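Long-range contacts in putative glycerophosphodiester phosphodiesterase (Galdieria sulphuraria, PDB 2O55), which is a putative member of the glycerophosphodiester phosphodiesterase family, whose chain curls parallel strands and surrounding helices into a TIM barrel: residues V15-L20 with S243-G248; I37-T42 with N108-L113; S2-P7 with E235-L240; V193-H198 with L213-W218; G61-Y66 with K82-G87. All coordinates share one frame; numbering follows the deposited sequence.

Overall arrangement
The five contacts sample a TIM barrel from its wall outward. Contacts 2 and 4 are separate parallel strand pairs of the same barrel sheet, with strands 8-12 and 240-243 between them on one side, bound by backbone hydrogen bonds; their side chains Glu41 and Trp218 meet on the inner face. Contact 4 is the more fully buried, though contact 2 lies nearer the chain's centre. Contacts 1 and 3 flank strands 8-12 and 240-243 at their two ends. Contact 1 is polar where a glutamate meets a helix start and apolar round Phe247. Contact 3, more peripheral, has one side-chain hydrogen bond, and its Asp239 bonds Val215 of contact 4. Contact 5 is a surface cluster of apolar side chains.

Contact 1: V15-L20 with S243-G248; sequences VGKEGL and SNYPFG
Glu18 reaches from the loop after the first strand of the TIM barrel to the start of its last helix, 246-253, for which Tyr245 is the N-cap residue. From CB, its CG passes near Phe247 CD1 and Pro246 CD. A bend at chi2 (-85°) then turns CD beside the Tyr245 ring, where OE1 sits at the ring edge, 3.6 Å from CD2. OE2 accepts from Gly248 N (3.2 Å) and, more weakly, from Phe247 N (3.0 Å); a carboxylate suits this helix end, whose first N-H groups would probably favour negative charge. A type II' turn from Val15 to Glu18 shapes the loop, and glycine fits the positive phi of Gly16. The turn aims Lys17 N at a lone pair of Asn244 O, 2.7 Å away. Beyond the contact, Lys17 NZ pairs with Asp224, which also bonds Tyr245 OH. Phe247 fills the apolar side: Val15 CG1 lies 3.8 Å from its CZ, while Leu20 CD1 meets the ring edge at CE1, 3.4 Å away.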
# COMPACT_ATOMS: atom_id res chain seq x y z
N VAL A 15 -3.87 2.20 -10.52
CA VAL A 15 -5.09 1.79 -11.19
C VAL A 15 -5.19 0.28 -11.16
O VAL A 15 -6.03 -0.32 -11.83
CB VAL A 15 -5.11 2.24 -12.65
CG1 VAL A 15 -5.01 3.74 -12.74
CG2 VAL A 15 -3.99 1.55 -13.43
N GLY A 16 -4.30 -0.35 -10.40
CA GLY A 16 -4.36 -1.79 -10.22
C GLY A 16 -4.29 -2.53 -11.54
O GLY A 16 -3.50 -2.17 -12.41
N LYS A 17 -5.13 -3.56 -11.67
CA LYS A 17 -5.13 -4.44 -12.85
C LYS A 17 -6.01 -3.92 -14.00
O LYS A 17 -6.28 -4.66 -14.95
CB LYS A 17 -5.51 -5.88 -12.47
CG LYS A 17 -4.34 -6.69 -11.94
CD LYS A 17 -4.76 -8.02 -11.36
CE LYS A 17 -4.54 -9.14 -12.33
NZ LYS A 17 -4.75 -10.44 -11.63
N GLU A 18 -6.47 -2.67 -13.92
CA GLU A 18 -7.21 -2.09 -15.04
C GLU A 18 -6.24 -1.97 -16.23
O GLU A 18 -5.00 -2.00 -16.06
CB GLU A 18 -7.84 -0.74 -14.68
CG GLU A 18 -8.70 -0.71 -13.40
CD GLU A 18 -10.17 -1.15 -13.57
OE1 GLU A 18 -10.55 -1.78 -14.58
OE2 GLU A 18 -10.95 -0.86 -12.65
N GLY A 19 -6.78 -1.85 -17.44
CA GLY A 19 -5.92 -1.71 -18.62
C GLY A 19 -4.94 -0.53 -18.62
O GLY A 19 -3.78 -0.68 -18.98
N LEU A 20 -5.40 0.63 -18.15
CA LEU A 20 -4.90 1.93 -18.61
C LEU A 20 -3.43 2.31 -18.36
O LEU A 20 -2.93 3.27 -18.97
CB LEU A 20 -5.82 3.03 -18.08
CG LEU A 20 -7.31 2.85 -18.42
CD1 LEU A 20 -8.16 2.99 -17.15
CD2 LEU A 20 -7.79 3.78 -19.57
N SER A 243 -8.44 -2.68 -3.93
CA SER A 243 -8.97 -3.36 -5.12
C SER A 243 -8.01 -3.39 -6.29
O SER A 243 -7.25 -2.45 -6.50
CB SER A 243 -10.24 -2.64 -5.57
OG SER A 243 -10.81 -3.27 -6.71
N ASN A 244 -8.05 -4.46 -7.06
CA ASN A 244 -7.28 -4.56 -8.29
C ASN A 244 -8.06 -3.95 -9.44
O ASN A 244 -7.53 -3.78 -10.54
CB ASN A 244 -6.93 -6.00 -8.60
CG ASN A 244 -6.14 -6.67 -7.48
OD1 ASN A 244 -5.33 -6.04 -6.79
ND2 ASN A 244 -6.36 -7.96 -7.30
N TYR A 245 -9.32 -3.62 -9.18
CA TYR A 245 -10.15 -2.94 -10.16
C TYR A 245 -10.90 -1.76 -9.55
O TYR A 245 -12.12 -1.81 -9.42
CB TYR A 245 -11.11 -3.93 -10.80
CG TYR A 245 -10.35 -5.00 -11.52
CD1 TYR A 245 -9.89 -6.14 -10.84
CD2 TYR A 245 -10.04 -4.86 -12.89
CE1 TYR A 245 -9.17 -7.11 -11.50
CE2 TYR A 245 -9.32 -5.83 -13.56
CZ TYR A 245 -8.89 -6.95 -12.86
OH TYR A 245 -8.15 -7.92 -13.50
N PRO A 246 -10.17 -0.69 -9.18
CA PRO A 246 -10.82 0.47 -8.52
C PRO A 246 -11.97 1.12 -9.34
O PRO A 246 -13.00 1.51 -8.76
CB PRO A 246 -9.65 1.45 -8.33
CG PRO A 246 -8.55 0.97 -9.21
CD PRO A 246 -8.72 -0.49 -9.35
N PHE A 247 -11.79 1.21 -10.66
CA PHE A 247 -12.79 1.82 -11.53
C PHE A 247 -14.07 0.97 -11.55
O PHE A 247 -15.18 1.51 -11.52
CB PHE A 247 -12.21 2.11 -12.92
CG PHE A 247 -10.97 2.99 -12.90
CD1 PHE A 247 -10.09 3.00 -13.97
CD2 PHE A 247 -10.67 3.79 -11.78
CE1 PHE A 247 -8.95 3.81 -13.94
CE2 PHE A 247 -9.52 4.60 -11.74
CZ PHE A 247 -8.66 4.60 -12.82
N GLY A 248 -13.90 -0.35 -11.57
CA GLY A 248 -15.01 -1.29 -11.42
C GLY A 248 -15.66 -1.17 -10.05
O GLY A 248 -16.90 -1.18 -9.92

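Contact 2: I37-T42 with N108-L113; sequences IPYIET and NLKLNL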
# COMPACT_ATOMS: atom_id res chain seq x y z
N ILE A 37 -10.27 8.96 -7.11
CA ILE A 37 -10.22 7.83 -6.15
C ILE A 37 -9.33 8.09 -4.90
O ILE A 37 -8.13 8.31 -5.02
CB ILE A 37 -9.96 6.40 -6.80
CG1 ILE A 37 -8.49 6.11 -6.96
CG2 ILE A 37 -10.70 6.17 -8.15
CD1 ILE A 37 -8.17 4.72 -6.55
N PRO A 38 -9.91 8.02 -3.70
CA PRO A 38 -9.36 8.76 -2.57
C PRO A 38 -8.02 8.29 -2.04
O PRO A 38 -7.32 9.09 -1.43
CB PRO A 38 -10.45 8.61 -1.49
CG PRO A 38 -11.14 7.39 -1.83
CD PRO A 38 -11.09 7.22 -3.32
N TYR A 39 -7.69 7.02 -2.25
CA TYR A 39 -6.47 6.39 -1.72
C TYR A 39 -5.76 5.58 -2.77
O TYR A 39 -6.42 5.02 -3.66
CB TYR A 39 -6.83 5.39 -0.63
CG TYR A 39 -7.26 5.99 0.67
CD1 TYR A 39 -8.60 6.12 0.99
CD2 TYR A 39 -6.33 6.42 1.58
CE1 TYR A 39 -9.00 6.67 2.19
CE2 TYR A 39 -6.71 6.98 2.77
CZ TYR A 39 -8.04 7.10 3.08
OH TYR A 39 -8.39 7.67 4.28
N ILE A 40 -4.43 5.49 -2.68
CA ILE A 40 -3.72 4.42 -3.39
C ILE A 40 -2.77 3.68 -2.46
O ILE A 40 -2.30 4.23 -1.45
CB ILE A 40 -2.97 4.89 -4.66
CG1 ILE A 40 -1.86 5.88 -4.31
CG2 ILE A 40 -3.93 5.44 -5.73
CD1 ILE A 40 -0.50 5.21 -4.06
N GLU A 41 -2.48 2.43 -2.82
CA GLU A 41 -1.49 1.64 -2.13
C GLU A 41 -0.29 1.61 -3.04
O GLU A 41 -0.45 1.52 -4.24
CB GLU A 41 -2.01 0.23 -1.87
CG GLU A 41 -1.09 -0.65 -1.03
CD GLU A 41 0.09 -1.27 -1.83
OE1 GLU A 41 1.17 -1.47 -1.22
OE2 GLU A 41 -0.02 -1.57 -3.05
N THR A 42 0.91 1.71 -2.48
CA THR A 42 2.15 1.51 -3.24
C THR A 42 3.24 0.82 -2.42
O THR A 42 3.18 0.78 -1.18
CB THR A 42 2.67 2.81 -3.90
OG1 THR A 42 3.62 2.48 -4.91
CG2 THR A 42 3.32 3.69 -2.90
N ASN A 108 -6.81 15.86 -2.81
CA ASN A 108 -6.34 15.34 -1.53
C ASN A 108 -6.20 13.80 -1.49
O ASN A 108 -6.80 13.10 -0.65
CB ASN A 108 -7.24 15.87 -0.41
CG ASN A 108 -6.64 15.67 0.97
OD1 ASN A 108 -5.45 15.83 1.19
ND2 ASN A 108 -7.48 15.31 1.92
N LEU A 109 -5.41 13.25 -2.41
CA LEU A 109 -5.04 11.84 -2.36
C LEU A 109 -4.34 11.54 -1.05
O LEU A 109 -3.50 12.32 -0.59
CB LEU A 109 -4.07 11.51 -3.49
CG LEU A 109 -3.66 10.04 -3.68
CD1 LEU A 109 -4.86 9.20 -4.09
CD2 LEU A 109 -2.56 9.94 -4.71
N LYS A 110 -4.70 10.42 -0.44
CA LYS A 110 -3.96 9.90 0.69
C LYS A 110 -3.29 8.62 0.21
O LYS A 110 -3.70 8.06 -0.81
CB LYS A 110 -4.88 9.63 1.87
CG LYS A 110 -5.79 10.79 2.22
CD LYS A 110 -6.48 10.59 3.55
CE LYS A 110 -7.31 11.81 3.90
NZ LYS A 110 -8.63 11.39 4.43
N LEU A 111 -2.25 8.16 0.92
CA LEU A 111 -1.48 7.00 0.47
C LEU A 111 -1.37 5.89 1.53
O LEU A 111 -1.22 6.14 2.74
CB LEU A 111 -0.07 7.43 0.04
CG LEU A 111 0.07 8.70 -0.80
CD1 LEU A 111 1.40 9.37 -0.52
CD2 LEU A 111 -0.09 8.44 -2.31
N ASN A 112 -1.43 4.65 1.04
CA ASN A 112 -0.94 3.50 1.80
C ASN A 112 0.41 3.02 1.25
O ASN A 112 0.51 2.51 0.14
CB ASN A 112 -1.96 2.38 1.80
CG ASN A 112 -3.27 2.79 2.44
OD1 ASN A 112 -3.32 3.69 3.28
ND2 ASN A 112 -4.33 2.12 2.05
N LEU A 113 1.46 3.21 2.05
CA LEU A 113 2.80 2.79 1.70
C LEU A 113 3.14 1.46 2.36
O LEU A 113 3.22 1.39 3.59
CB LEU A 113 3.79 3.85 2.13
CG LEU A 113 3.37 5.28 1.75
CD1 LEU A 113 4.35 6.28 2.30
CD2 LEU A 113 3.21 5.46 0.25
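The Tyr39 ring meets the aliphatic chain of Lys110 at a slant, CE2 lying 3.3 Å from Lys110 CB and OH 3.6 Å from Lys110 CD, while Val10 of strand 8-12 also touches this side chain. The two residues are paired across parallel strands of the TIM-barrel wall, whose short axes diverge by 23°. Four backbone bonds join the strands: Lys110 N to Pro38 O, Ile40 N to Lys110 O, Asn112 N to Ile40 O, and Thr42 N to Asn112 O. Side chains alternate accordingly. Tyr39, Glu41, Lys110 and Asn112 share the inner face, where polar and long side chains can reach the barrel interior and its end; Glu41 also touches His12. Ile40, Thr42, Leu111 and Leu113 face outward: Ile40 and Thr42 touch Phe29 of helix 26-34, and Leu111 touches helix 95-104. There Ile40 and Leu111 lie side by side, their CD1 and CD2 respectively 3.7 Å apart. The hydroxyl of Thr42 bonds to Asn24, while its methyl CG2 packs 3.6 Å from Leu113 CD2.

Contact 3: S2-P7 with E235-L240; sequences SKVIIP and ELQVDL
Gln237 places CG anti to its carbonyl carbon (chi1 -68°), and a bend at chi2 (-111°) swings CD toward the backbone of Ile5. The amide oxygen OE1 then accepts from Ile5 N at 2.8 Å, with the donor in the carbonyl plane. Gln237 is the residue at which the chain leaves helix 227-236, with positive phi, and its long, flexible side chain can span from there to the N-terminal arm. Ile5 points toward the other segment and, with CD1 carried outward by an extended chi2 (-179°), lays that methyl 3.6 Å from Asp239 OD1, while CG2 lies near Val238 O. Further along, Pro7 presents its compact ring to the same loop: CB is 3.5 Å from Val238 O and 4.1 Å from Val238 CG2. The arm leads into strand 8-12 and the loop into strand 240-243, adjacent strands of the TIM barrel. Asp239 spends its other oxygen, OD2, on Val215 N and His209 NE2. Gln237 thus supplies the directional link between arm and loop, while Ile5 and Pro7 add less directional contacts to backbone and carboxylate oxygens and to the Val238 methyl.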
# COMPACT_ATOMS: atom_id res chain seq x y z
N SER A 2 -25.55 0.13 13.92
CA SER A 2 -24.54 0.03 12.82
C SER A 2 -24.99 0.73 11.51
O SER A 2 -25.38 0.06 10.53
CB SER A 2 -24.09 -1.44 12.57
OG SER A 2 -25.16 -2.36 12.65
N LYS A 3 -24.93 2.07 11.54
CA LYS A 3 -25.17 2.93 10.37
C LYS A 3 -24.31 2.46 9.18
O LYS A 3 -23.07 2.53 9.25
CB LYS A 3 -24.84 4.38 10.73
CG LYS A 3 -26.02 5.33 10.59
CD LYS A 3 -25.88 6.52 11.54
CE LYS A 3 -27.13 7.37 11.51
NZ LYS A 3 -26.91 8.65 12.21
N VAL A 4 -24.95 1.97 8.12
CA VAL A 4 -24.26 1.27 7.01
C VAL A 4 -22.97 1.95 6.51
O VAL A 4 -23.01 3.09 6.06
CB VAL A 4 -25.22 1.00 5.80
CG1 VAL A 4 -24.44 0.36 4.62
CG2 VAL A 4 -26.40 0.12 6.23
N ILE A 5 -21.85 1.24 6.58
CA ILE A 5 -20.55 1.76 6.11
C ILE A 5 -20.33 1.52 4.61
O ILE A 5 -20.22 0.38 4.16
CB ILE A 5 -19.32 1.14 6.89
CG1 ILE A 5 -19.46 1.28 8.41
CG2 ILE A 5 -18.02 1.75 6.40
CD1 ILE A 5 -18.26 0.71 9.17
N ILE A 6 -20.26 2.60 3.83
CA ILE A 6 -19.81 2.50 2.45
C ILE A 6 -18.26 2.58 2.46
O ILE A 6 -17.69 3.58 2.90
CB ILE A 6 -20.44 3.60 1.54
CG1 ILE A 6 -21.96 3.62 1.67
CG2 ILE A 6 -20.06 3.39 0.07
CD1 ILE A 6 -22.57 5.07 1.72
N PRO A 7 -17.58 1.52 1.98
CA PRO A 7 -16.11 1.49 2.11
C PRO A 7 -15.48 2.42 1.09
O PRO A 7 -16.07 2.69 0.06
CB PRO A 7 -15.75 0.03 1.80
CG PRO A 7 -17.08 -0.72 1.64
CD PRO A 7 -18.08 0.34 1.27
N GLU A 235 -21.29 -6.68 2.90
CA GLU A 235 -21.80 -7.54 3.97
C GLU A 235 -20.88 -7.53 5.18
O GLU A 235 -21.33 -7.38 6.30
CB GLU A 235 -22.03 -8.98 3.46
CG GLU A 235 -23.07 -9.03 2.31
CD GLU A 235 -23.73 -10.42 2.09
OE1 GLU A 235 -23.91 -11.21 3.05
OE2 GLU A 235 -24.08 -10.71 0.92
N LEU A 236 -19.58 -7.64 4.93
CA LEU A 236 -18.57 -7.58 5.99
C LEU A 236 -18.50 -6.24 6.71
O LEU A 236 -18.13 -6.19 7.87
CB LEU A 236 -17.20 -7.84 5.40
CG LEU A 236 -16.90 -9.27 5.01
CD1 LEU A 236 -15.61 -9.29 4.19
CD2 LEU A 236 -16.77 -10.12 6.25
N GLN A 237 -18.82 -5.15 6.01
CA GLN A 237 -18.78 -3.79 6.56
C GLN A 237 -17.35 -3.29 6.83
O GLN A 237 -17.12 -2.54 7.77
CB GLN A 237 -19.66 -3.67 7.82
CG GLN A 237 -21.18 -3.78 7.60
CD GLN A 237 -21.91 -2.45 7.84
OE1 GLN A 237 -21.81 -1.51 7.03
NE2 GLN A 237 -22.65 -2.36 8.96
N VAL A 238 -16.40 -3.70 5.99
CA VAL A 238 -15.04 -3.16 5.99
C VAL A 238 -15.04 -1.66 5.70
O VAL A 238 -16.01 -1.14 5.14
CB VAL A 238 -14.16 -3.86 4.94
CG1 VAL A 238 -14.19 -5.35 5.18
CG2 VAL A 238 -14.63 -3.55 3.52
N ASP A 239 -13.95 -0.99 6.07
CA ASP A 239 -13.79 0.46 5.88
C ASP A 239 -13.17 0.82 4.53
O ASP A 239 -13.51 1.84 3.93
CB ASP A 239 -12.96 1.03 7.02
CG ASP A 239 -13.60 0.77 8.36
OD1 ASP A 239 -14.71 1.31 8.64
OD2 ASP A 239 -13.01 -0.01 9.15
N LEU A 240 -12.24 -0.01 4.06
CA LEU A 240 -11.55 0.27 2.81
C LEU A 240 -11.38 -1.03 2.06
O LEU A 240 -11.45 -2.13 2.65
CB LEU A 240 -10.19 0.95 3.06
CG LEU A 240 -10.10 2.29 3.85
CD1 LEU A 240 -9.74 2.13 5.33
CD2 LEU A 240 -9.09 3.18 3.22

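Contact 4: V193-H198 with L213-W218; sequences VSMLFH and LSVTVW. With SO4 (sulfate ion), chain B.
Val193 and Val215 form the close part of the contact, their CG2 methyls 3.7 Å apart on the outer face, where Val193 also touches Ala185. Branched valines suit an extended chain there. The selenomethionine Met195 makes a more distant contact across the strands, CG 4.4 Å from Val215 CG1, and packs instead on Leu200 and Thr177. Backbone bonds continue throughout: Val193 N to Ser214 O, Thr216 N to Val193 O, Met195 N to Thr216 O, Trp218 N to Met195 O and Phe197 N to Trp218 O. These strands belong to a beta-alpha-beta unit of the TIM barrel, joined by helix 202-210. The C-terminal end differs in exposure: Leu196 and Phe197 are partly exposed, yet packing stays close, Phe197 CD2 3.7 Å from Val217 CG1. With Trp218 CG beside the carbonyl carbon (chi1 -180°), the indole runs alongside Leu196. Its NE1 donates almost straight (173°) to O1 of a sulfate ion, 2.9 Å away, probably from the crystallisation liquor and also hydrogen-bonded to Arg13 and His56.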
# COMPACT_ATOMS: atom_id res chain seq x y z
N VAL A 193 -6.09 -2.36 10.70
CA VAL A 193 -5.69 -3.70 10.27
C VAL A 193 -6.09 -3.92 8.82
O VAL A 193 -7.05 -3.30 8.32
CB VAL A 193 -6.33 -4.86 11.11
CG1 VAL A 193 -5.82 -4.87 12.53
CG2 VAL A 193 -7.85 -4.78 11.08
N SER A 194 -5.36 -4.82 8.16
CA SER A 194 -5.63 -5.13 6.77
C SER A 194 -5.51 -6.64 6.49
O SER A 194 -4.50 -7.27 6.82
CB SER A 194 -4.72 -4.31 5.87
OG SER A 194 -4.82 -4.75 4.53
N MSE A 195 -6.54 -7.21 5.88
CA MSE A 195 -6.61 -8.66 5.76
C MSE A 195 -6.88 -9.08 4.36
O MSE A 195 -7.58 -8.39 3.63
CB MSE A 195 -7.72 -9.21 6.63
CG MSE A 195 -8.33 -8.17 7.59
SE MSE A 195 -7.44 -8.17 9.32
CE MSE A 195 -7.56 -10.11 9.56
N LEU A 196 -6.37 -10.25 4.00
CA LEU A 196 -6.68 -10.84 2.71
C LEU A 196 -8.15 -11.26 2.66
O LEU A 196 -8.74 -11.68 3.67
CB LEU A 196 -5.70 -11.96 2.34
CG LEU A 196 -4.35 -11.52 1.73
CD1 LEU A 196 -3.55 -10.50 2.57
CD2 LEU A 196 -3.50 -12.74 1.45
N PHE A 197 -8.73 -11.09 1.49
CA PHE A 197 -10.14 -11.28 1.31
C PHE A 197 -10.57 -12.69 1.66
O PHE A 197 -11.52 -12.86 2.40
CB PHE A 197 -10.53 -10.93 -0.12
CG PHE A 197 -12.01 -11.09 -0.41
CD1 PHE A 197 -12.44 -12.01 -1.38
CD2 PHE A 197 -12.96 -10.35 0.27
CE1 PHE A 197 -13.79 -12.16 -1.67
CE2 PHE A 197 -14.31 -10.50 -0.02
CZ PHE A 197 -14.73 -11.40 -0.98
N HIS A 198 -9.88 -13.71 1.17
CA HIS A 198 -10.25 -15.10 1.44
C HIS A 198 -10.24 -15.49 2.94
O HIS A 198 -10.93 -16.44 3.30
CB HIS A 198 -9.38 -16.05 0.59
CG HIS A 198 -9.53 -17.51 0.91
ND1 HIS A 198 -10.55 -18.30 0.40
CD2 HIS A 198 -8.74 -18.35 1.64
CE1 HIS A 198 -10.40 -19.54 0.83
NE2 HIS A 198 -9.31 -19.60 1.57
N LEU A 213 -10.60 0.23 15.66
CA LEU A 213 -9.60 0.12 14.58
C LEU A 213 -10.27 0.03 13.21
O LEU A 213 -11.37 -0.54 13.10
CB LEU A 213 -8.74 -1.13 14.76
CG LEU A 213 -7.93 -1.34 16.04
CD1 LEU A 213 -7.39 -2.74 16.02
CD2 LEU A 213 -6.78 -0.34 16.22
N SER A 214 -9.63 0.56 12.16
CA SER A 214 -10.22 0.44 10.83
C SER A 214 -9.83 -0.88 10.13
O SER A 214 -8.76 -1.42 10.37
CB SER A 214 -9.85 1.65 9.97
OG SER A 214 -8.90 1.31 8.98
N VAL A 215 -10.72 -1.38 9.27
CA VAL A 215 -10.45 -2.62 8.54
C VAL A 215 -10.41 -2.40 7.04
O VAL A 215 -11.28 -1.73 6.47
CB VAL A 215 -11.47 -3.70 8.83
CG1 VAL A 215 -11.25 -4.90 7.89
CG2 VAL A 215 -11.37 -4.10 10.29
N THR A 216 -9.39 -3.00 6.42
CA THR A 216 -9.15 -2.85 5.01
C THR A 216 -9.07 -4.24 4.40
O THR A 216 -8.29 -5.09 4.86
CB THR A 216 -7.84 -2.09 4.80
OG1 THR A 216 -7.93 -0.81 5.46
CG2 THR A 216 -7.50 -1.94 3.32
N VAL A 217 -9.91 -4.51 3.40
CA VAL A 217 -9.77 -5.74 2.62
C VAL A 217 -8.66 -5.58 1.60
O VAL A 217 -8.55 -4.56 0.88
CB VAL A 217 -11.05 -6.09 1.87
CG1 VAL A 217 -10.85 -7.40 1.13
CG2 VAL A 217 -12.20 -6.22 2.85
N TRP A 218 -7.83 -6.60 1.54
CA TRP A 218 -6.68 -6.62 0.65
C TRP A 218 -6.92 -7.67 -0.43
O TRP A 218 -7.19 -8.84 -0.13
CB TRP A 218 -5.42 -6.93 1.48
CG TRP A 218 -4.16 -6.97 0.69
CD1 TRP A 218 -3.69 -8.02 -0.07
CD2 TRP A 218 -3.17 -5.94 0.60
NE1 TRP A 218 -2.48 -7.70 -0.62
CE2 TRP A 218 -2.13 -6.43 -0.23
CE3 TRP A 218 -3.05 -4.65 1.15
CZ2 TRP A 218 -1.00 -5.67 -0.53
CZ3 TRP A 218 -1.91 -3.89 0.85
CH2 TRP A 218 -0.91 -4.41 0.02
S SO4 B . 0.26 -8.57 -3.15
O1 SO4 B . -0.76 -9.24 -2.38
O2 SO4 B . 0.75 -9.55 -4.11
O3 SO4 B . -0.34 -7.51 -3.92
O4 SO4 B . 1.33 -8.00 -2.33

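Contact 5: G61-Y66 with K82-G87; sequences GTIPFY and KRLDVG
Ile63 O accepts from Tyr66 N at 3.1 Å, closing a type I turn that sets Ile63, Phe65 and Tyr66 facing the segment 82-87. Pro64 suits the second position of such a turn, where phi is near -51°. No hydrogen bond crosses to the other segment, and three apolar side-chain pairs carry the contact instead. Leu84 is the central residue of the cluster. It meets Tyr66 at about a right angle: CD2 lies 3.4 Å from Tyr66 CD1, and CD1 3.6 Å from Tyr66 CB. The Tyr66 ring comes to it with CG anti to the backbone N (chi1 171°). A branched leucine can touch two neighbours at once, and its CD1 also comes within 4.3 Å of Ile63 CG2. At the outer side Phe65 lays one ring face over Val86 CA, while its CZ is 3.6 Å from Val86 CG1; the carbonyl oxygen of Asp85 lies near the ring as well, 4.0 Å from CD1. Polar groups nearby are occupied beyond the contact, Leu84 O by the hydroxyl of Thr91 and Asp85 OD1 by Gly89 N. Ile63, the buried member, also packs on Phe55, Ile73 and Leu76. The cluster joins the loop after strand 52-54 to the loop between helices 78-81 and 95-104, which is consistent with the small insertion this family carries between the second barrel strand and its helix.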
# COMPACT_ATOMS: atom_id res chain seq x y z
N GLY A 61 11.51 -10.07 -4.55
CA GLY A 61 12.04 -8.74 -4.89
C GLY A 61 12.88 -8.60 -6.16
O GLY A 61 13.72 -7.69 -6.25
N THR A 62 12.63 -9.48 -7.13
CA THR A 62 13.28 -9.49 -8.45
C THR A 62 12.62 -8.48 -9.39
O THR A 62 11.49 -8.06 -9.17
CB THR A 62 13.18 -10.92 -9.06
OG1 THR A 62 14.02 -11.81 -8.34
CG2 THR A 62 13.56 -10.95 -10.53
N ILE A 63 13.35 -8.08 -10.44
CA ILE A 63 12.79 -7.26 -11.52
C ILE A 63 12.68 -8.11 -12.79
O ILE A 63 13.64 -8.22 -13.57
CB ILE A 63 13.67 -6.01 -11.78
CG1 ILE A 63 14.04 -5.32 -10.46
CG2 ILE A 63 12.97 -5.03 -12.76
CD1 ILE A 63 15.40 -4.66 -10.44
N PRO A 64 11.50 -8.76 -12.98
CA PRO A 64 11.30 -9.71 -14.09
C PRO A 64 11.70 -9.20 -15.50
O PRO A 64 12.26 -9.98 -16.27
CB PRO A 64 9.82 -10.10 -14.00
CG PRO A 64 9.22 -9.29 -12.93
CD PRO A 64 10.31 -8.67 -12.12
N PHE A 65 11.41 -7.94 -15.83
CA PHE A 65 11.79 -7.41 -17.15
C PHE A 65 13.27 -7.04 -17.33
O PHE A 65 13.76 -7.07 -18.46
CB PHE A 65 10.87 -6.26 -17.64
CG PHE A 65 9.87 -5.75 -16.64
CD1 PHE A 65 10.26 -4.90 -15.60
CD2 PHE A 65 8.51 -6.10 -16.76
CE1 PHE A 65 9.30 -4.43 -14.66
CE2 PHE A 65 7.55 -5.63 -15.84
CZ PHE A 65 7.94 -4.80 -14.78
N TYR A 66 13.98 -6.69 -16.26
CA TYR A 66 15.36 -6.22 -16.42
C TYR A 66 16.40 -7.34 -16.53
O TYR A 66 16.50 -8.18 -15.63
CB TYR A 66 15.75 -5.23 -15.30
CG TYR A 66 17.23 -4.85 -15.27
CD1 TYR A 66 17.74 -3.86 -16.12
CD2 TYR A 66 18.12 -5.49 -14.39
CE1 TYR A 66 19.09 -3.51 -16.09
CE2 TYR A 66 19.47 -5.16 -14.36
CZ TYR A 66 19.95 -4.17 -15.21
OH TYR A 66 21.30 -3.84 -15.17
N LYS A 82 15.64 4.58 -13.25
CA LYS A 82 14.88 5.54 -14.04
C LYS A 82 15.29 5.47 -15.52
O LYS A 82 15.09 6.41 -16.27
CB LYS A 82 15.00 6.96 -13.47
CG LYS A 82 13.99 7.29 -12.36
CD LYS A 82 13.62 8.78 -12.33
CE LYS A 82 14.69 9.67 -11.67
NZ LYS A 82 14.40 11.13 -11.83
N ARG A 83 15.88 4.34 -15.91
CA ARG A 83 16.10 4.02 -17.32
C ARG A 83 15.58 2.60 -17.61
O ARG A 83 16.20 1.84 -18.34
CB ARG A 83 17.59 4.20 -17.72
CG ARG A 83 18.12 5.65 -17.59
CD ARG A 83 19.45 5.92 -18.33
NE ARG A 83 20.35 4.76 -18.35
CZ ARG A 83 21.18 4.41 -17.37
NH1 ARG A 83 21.25 5.13 -16.25
NH2 ARG A 83 21.95 3.34 -17.51
N LEU A 84 14.44 2.26 -17.02
CA LEU A 84 13.80 0.98 -17.30
C LEU A 84 12.36 1.15 -17.74
O LEU A 84 11.58 1.90 -17.13
CB LEU A 84 13.86 0.03 -16.10
CG LEU A 84 15.20 -0.54 -15.62
CD1 LEU A 84 14.91 -1.80 -14.82
CD2 LEU A 84 16.20 -0.84 -16.75
N ASP A 85 12.02 0.44 -18.81
CA ASP A 85 10.65 0.37 -19.26
C ASP A 85 9.90 -0.62 -18.38
O ASP A 85 10.39 -1.72 -18.10
CB ASP A 85 10.57 -0.04 -20.73
CG ASP A 85 9.43 0.65 -21.48
OD1 ASP A 85 9.09 1.80 -21.11
OD2 ASP A 85 8.89 0.06 -22.43
N VAL A 86 8.73 -0.19 -17.91
CA VAL A 86 7.77 -1.08 -17.26
C VAL A 86 6.60 -1.29 -18.22
O VAL A 86 6.46 -2.37 -18.80
CB VAL A 86 7.30 -0.56 -15.87
CG1 VAL A 86 6.36 -1.57 -15.23
CG2 VAL A 86 8.50 -0.29 -14.96
N GLY A 87 5.78 -0.27 -18.41
CA GLY A 87 4.73 -0.33 -19.42
C GLY A 87 5.32 0.21 -20.70
O GLY A 87 6.50 0.57 -20.72